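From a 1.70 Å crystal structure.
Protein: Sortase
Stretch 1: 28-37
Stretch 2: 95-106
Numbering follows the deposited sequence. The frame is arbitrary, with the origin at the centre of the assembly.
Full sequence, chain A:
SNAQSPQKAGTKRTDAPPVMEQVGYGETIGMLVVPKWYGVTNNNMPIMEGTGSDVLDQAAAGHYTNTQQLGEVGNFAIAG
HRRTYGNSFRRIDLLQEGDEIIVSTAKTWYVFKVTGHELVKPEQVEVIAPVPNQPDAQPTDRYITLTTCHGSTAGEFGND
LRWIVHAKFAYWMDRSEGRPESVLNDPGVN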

# COMPACT_ATOMS: atom_id res chain seq x y z
N THR A 28 -12.46 -4.79 -6.06
CA THR A 28 -11.90 -4.01 -4.94
C THR A 28 -11.45 -4.96 -3.82
O THR A 28 -12.16 -5.94 -3.50
CB THR A 28 -12.90 -2.99 -4.42
OG1 THR A 28 -13.27 -2.11 -5.51
CG2 THR A 28 -12.33 -2.14 -3.28
N ILE A 29 -10.29 -4.67 -3.29
CA ILE A 29 -9.67 -5.46 -2.18
C ILE A 29 -9.92 -4.74 -0.85
O ILE A 29 -10.11 -5.37 0.21
CB ILE A 29 -8.16 -5.60 -2.40
CG1 ILE A 29 -7.85 -6.23 -3.76
CG2 ILE A 29 -7.54 -6.41 -1.25
CD1 ILE A 29 -6.38 -6.39 -4.08
N GLY A 30 -9.88 -3.41 -0.86
CA GLY A 30 -9.97 -2.68 0.40
C GLY A 30 -9.75 -1.20 0.16
O GLY A 30 -9.87 -0.74 -0.99
N MET A 31 -9.47 -0.48 1.25
CA MET A 31 -9.09 0.95 1.17
C MET A 31 -7.76 1.22 1.82
O MET A 31 -7.37 0.52 2.82
CB MET A 31 -10.15 1.86 1.79
CG MET A 31 -11.31 2.17 0.87
SD MET A 31 -12.56 3.09 1.81
CE MET A 31 -13.40 3.85 0.42
N LEU A 32 -6.99 2.11 1.20
CA LEU A 32 -5.73 2.52 1.76
C LEU A 32 -5.92 3.77 2.61
O LEU A 32 -6.43 4.77 2.14
CB LEU A 32 -4.71 2.82 0.67
CG LEU A 32 -3.29 3.19 1.06
CD1 LEU A 32 -2.56 2.03 1.76
CD2 LEU A 32 -2.53 3.68 -0.17
N VAL A 33 -5.44 3.71 3.83
CA VAL A 33 -5.45 4.90 4.72
C VAL A 33 -4.01 5.14 5.19
O VAL A 33 -3.36 4.26 5.77
CB VAL A 33 -6.42 4.72 5.90
CG1 VAL A 33 -6.29 5.87 6.86
CG2 VAL A 33 -7.86 4.58 5.42
N VAL A 34 -3.50 6.35 4.95
CA VAL A 34 -2.17 6.70 5.44
C VAL A 34 -2.34 7.93 6.36
O VAL A 34 -2.65 9.03 5.87
CB VAL A 34 -1.21 6.98 4.28
CG1 VAL A 34 0.16 7.41 4.81
CG2 VAL A 34 -1.12 5.77 3.34
N PRO A 35 -2.10 7.78 7.66
CA PRO A 35 -2.36 8.92 8.56
C PRO A 35 -1.62 10.23 8.26
O PRO A 35 -2.16 11.32 8.47
CB PRO A 35 -1.94 8.36 9.91
CG PRO A 35 -2.27 6.91 9.80
CD PRO A 35 -1.80 6.55 8.43
N LYS A 36 -0.43 10.15 7.68
CA LYS A 36 0.26 11.38 7.22
C LYS A 36 -0.36 12.09 6.01
O LYS A 36 0.15 13.14 5.59
CB LYS A 36 1.70 11.07 6.91
CG LYS A 36 2.51 10.95 8.19
CD LYS A 36 3.95 11.26 7.89
CE LYS A 36 4.74 11.61 9.12
NZ LYS A 36 6.17 11.48 8.75
N TRP A 37 -1.36 11.50 5.42
CA TRP A 37 -2.03 12.08 4.27
C TRP A 37 -3.37 12.69 4.66
O TRP A 37 -4.07 13.28 3.77
CB TRP A 37 -2.20 11.04 3.14
CG TRP A 37 -0.92 10.59 2.51
CD1 TRP A 37 0.34 11.13 2.70
CD2 TRP A 37 -0.73 9.52 1.57
NE1 TRP A 37 1.26 10.46 2.00
CE2 TRP A 37 0.66 9.45 1.30
CE3 TRP A 37 -1.58 8.58 0.97
CZ2 TRP A 37 1.20 8.52 0.42
CZ3 TRP A 37 -1.03 7.65 0.11
CH2 TRP A 37 0.36 7.63 -0.14
N LEU A 95 6.59 9.96 3.87
CA LEU A 95 6.61 8.75 4.69
C LEU A 95 8.03 8.48 5.16
O LEU A 95 8.99 8.41 4.36
CB LEU A 95 6.04 7.58 3.87
CG LEU A 95 4.59 7.74 3.41
CD1 LEU A 95 4.15 6.63 2.49
CD2 LEU A 95 3.70 7.78 4.64
N GLN A 96 8.17 8.34 6.47
CA GLN A 96 9.44 8.11 7.09
C GLN A 96 9.35 6.82 7.90
O GLN A 96 8.26 6.34 8.23
CB GLN A 96 9.76 9.31 8.01
CG GLN A 96 9.65 10.67 7.31
CD GLN A 96 9.75 11.86 8.26
OE1 GLN A 96 10.30 11.76 9.34
NE2 GLN A 96 9.23 13.01 7.82
N GLU A 97 10.50 6.28 8.28
CA GLU A 97 10.51 5.10 9.11
C GLU A 97 9.56 5.22 10.30
O GLU A 97 9.58 6.21 11.06
CB GLU A 97 11.91 4.83 9.58
CG GLU A 97 12.04 3.51 10.31
CD GLU A 97 13.36 3.36 11.01
OE1 GLU A 97 14.21 4.28 10.91
OE2 GLU A 97 13.53 2.31 11.67
N GLY A 98 8.75 4.20 10.49
CA GLY A 98 7.77 4.16 11.58
C GLY A 98 6.40 4.72 11.29
O GLY A 98 5.43 4.46 12.02
N ASP A 99 6.26 5.45 10.18
CA ASP A 99 4.92 5.90 9.81
C ASP A 99 4.00 4.73 9.45
O ASP A 99 4.43 3.72 8.88
CB ASP A 99 5.03 6.85 8.62
CG ASP A 99 5.67 8.17 9.00
OD1 ASP A 99 5.60 8.58 10.18
OD2 ASP A 99 6.23 8.83 8.11
N GLU A 100 2.71 4.88 9.75
CA GLU A 100 1.77 3.81 9.51
C GLU A 100 1.20 3.81 8.12
O GLU A 100 0.86 4.89 7.58
CB GLU A 100 0.59 3.93 10.48
CG GLU A 100 0.93 3.37 11.87
CD GLU A 100 -0.19 3.46 12.87
OE1 GLU A 100 -1.14 4.23 12.65
OE2 GLU A 100 -0.13 2.72 13.90
N ILE A 101 1.08 2.62 7.55
CA ILE A 101 0.32 2.41 6.29
C ILE A 101 -0.78 1.41 6.62
O ILE A 101 -0.52 0.28 7.08
CB ILE A 101 1.23 1.92 5.16
CG1 ILE A 101 2.29 2.98 4.83
CG2 ILE A 101 0.45 1.54 3.91
CD1 ILE A 101 3.22 2.56 3.73
N ILE A 102 -2.02 1.81 6.42
CA ILE A 102 -3.16 1.04 6.97
C ILE A 102 -4.03 0.62 5.82
O ILE A 102 -4.42 1.49 4.98
CB ILE A 102 -3.96 1.83 8.02
CG1 ILE A 102 -3.03 2.26 9.17
CG2 ILE A 102 -5.18 1.03 8.50
CD1 ILE A 102 -3.67 3.15 10.20
N VAL A 103 -4.34 -0.70 5.76
CA VAL A 103 -5.32 -1.17 4.82
C VAL A 103 -6.59 -1.61 5.51
O VAL A 103 -6.57 -2.42 6.44
CB VAL A 103 -4.80 -2.24 3.84
CG1 VAL A 103 -5.86 -2.56 2.80
CG2 VAL A 103 -3.48 -1.78 3.24
N SER A 104 -7.72 -1.09 5.08
CA SER A 104 -8.99 -1.58 5.63
C SER A 104 -9.65 -2.53 4.62
O SER A 104 -9.85 -2.18 3.45
CB SER A 104 -9.90 -0.44 6.04
OG SER A 104 -10.39 0.30 4.95
N THR A 105 -10.07 -3.69 5.11
CA THR A 105 -10.91 -4.60 4.33
C THR A 105 -12.25 -4.73 5.03
O THR A 105 -12.45 -4.15 6.11
CB THR A 105 -10.24 -5.97 4.17
OG1 THR A 105 -10.14 -6.64 5.44
CG2 THR A 105 -8.86 -5.81 3.53
N ALA A 106 -13.17 -5.48 4.45
CA ALA A 106 -14.49 -5.63 5.03
C ALA A 106 -14.47 -6.17 6.47
O ALA A 106 -15.32 -5.82 7.30
CB ALA A 106 -15.35 -6.51 4.15
O HOH W 1 -12.57 -5.73 1.50
O HOH W 2 1.33 7.70 8.04

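Two antiparallel strands are joined first by their backbones, and the side chains then inherit the register; this pair from a sortase illustrates the principle. Strand 28-33 runs against the strand through Ile102 and Val103, with 146° between their directions. Met31 faces Ser104 in one hydrogen-bonded pair, its N donating to Ser104 O at 2.8 Å and its O accepting from Ser104 N at 2.8 Å. Val33 and Ile102 repeat the pattern: Val33 N reaches Ile102 O at 2.7 Å, nearly straight, while Ile102 N reaches Val33 O at 2.9 Å with a more bent geometry. Between these rings lies the non-hydrogen-bonded pair Leu32 and Val103, where Val103 CA approaches Met31 O at 3.3 Å in a CA-H...O contact.

Water extends the backbone linkage beyond both ends of this ladder. One molecule donates to Ile29 O and accepts from Ala106 N; another accepts from Lys36 N and donates to Glu100 O, bridging groups too far apart to bond directly.

Alternation sorts the side chains. Met31, Val33, Ile102 and Ser104 share one face, whereas Leu32 and Val103 occupy the other. There Leu32 CD1 packs 3.7 Å from Ile101 CG2 and 4.2 Å from Val103 CG2. Past the strand, Pro35 CG lies 4.0 Å from Ile102 CD1. Leu95 serves two apolar neighbours with its two methyls: CD2 sits 3.6 Å from Val34 CG1, and CD1 is 4.1 Å from Trp37 CZ2.

Charge closes the far end. The extended Lys36 side chain carries NZ to within 2.7 Å of Asp99 OD2, a salt bridge that is also a hydrogen bond. The same OD2 accepts from Gln96 N at 2.6 Å, across the type II turn from Gln96 to Asp99, so a single carboxylate oxygen both braces its own turn and anchors the opposing stretch.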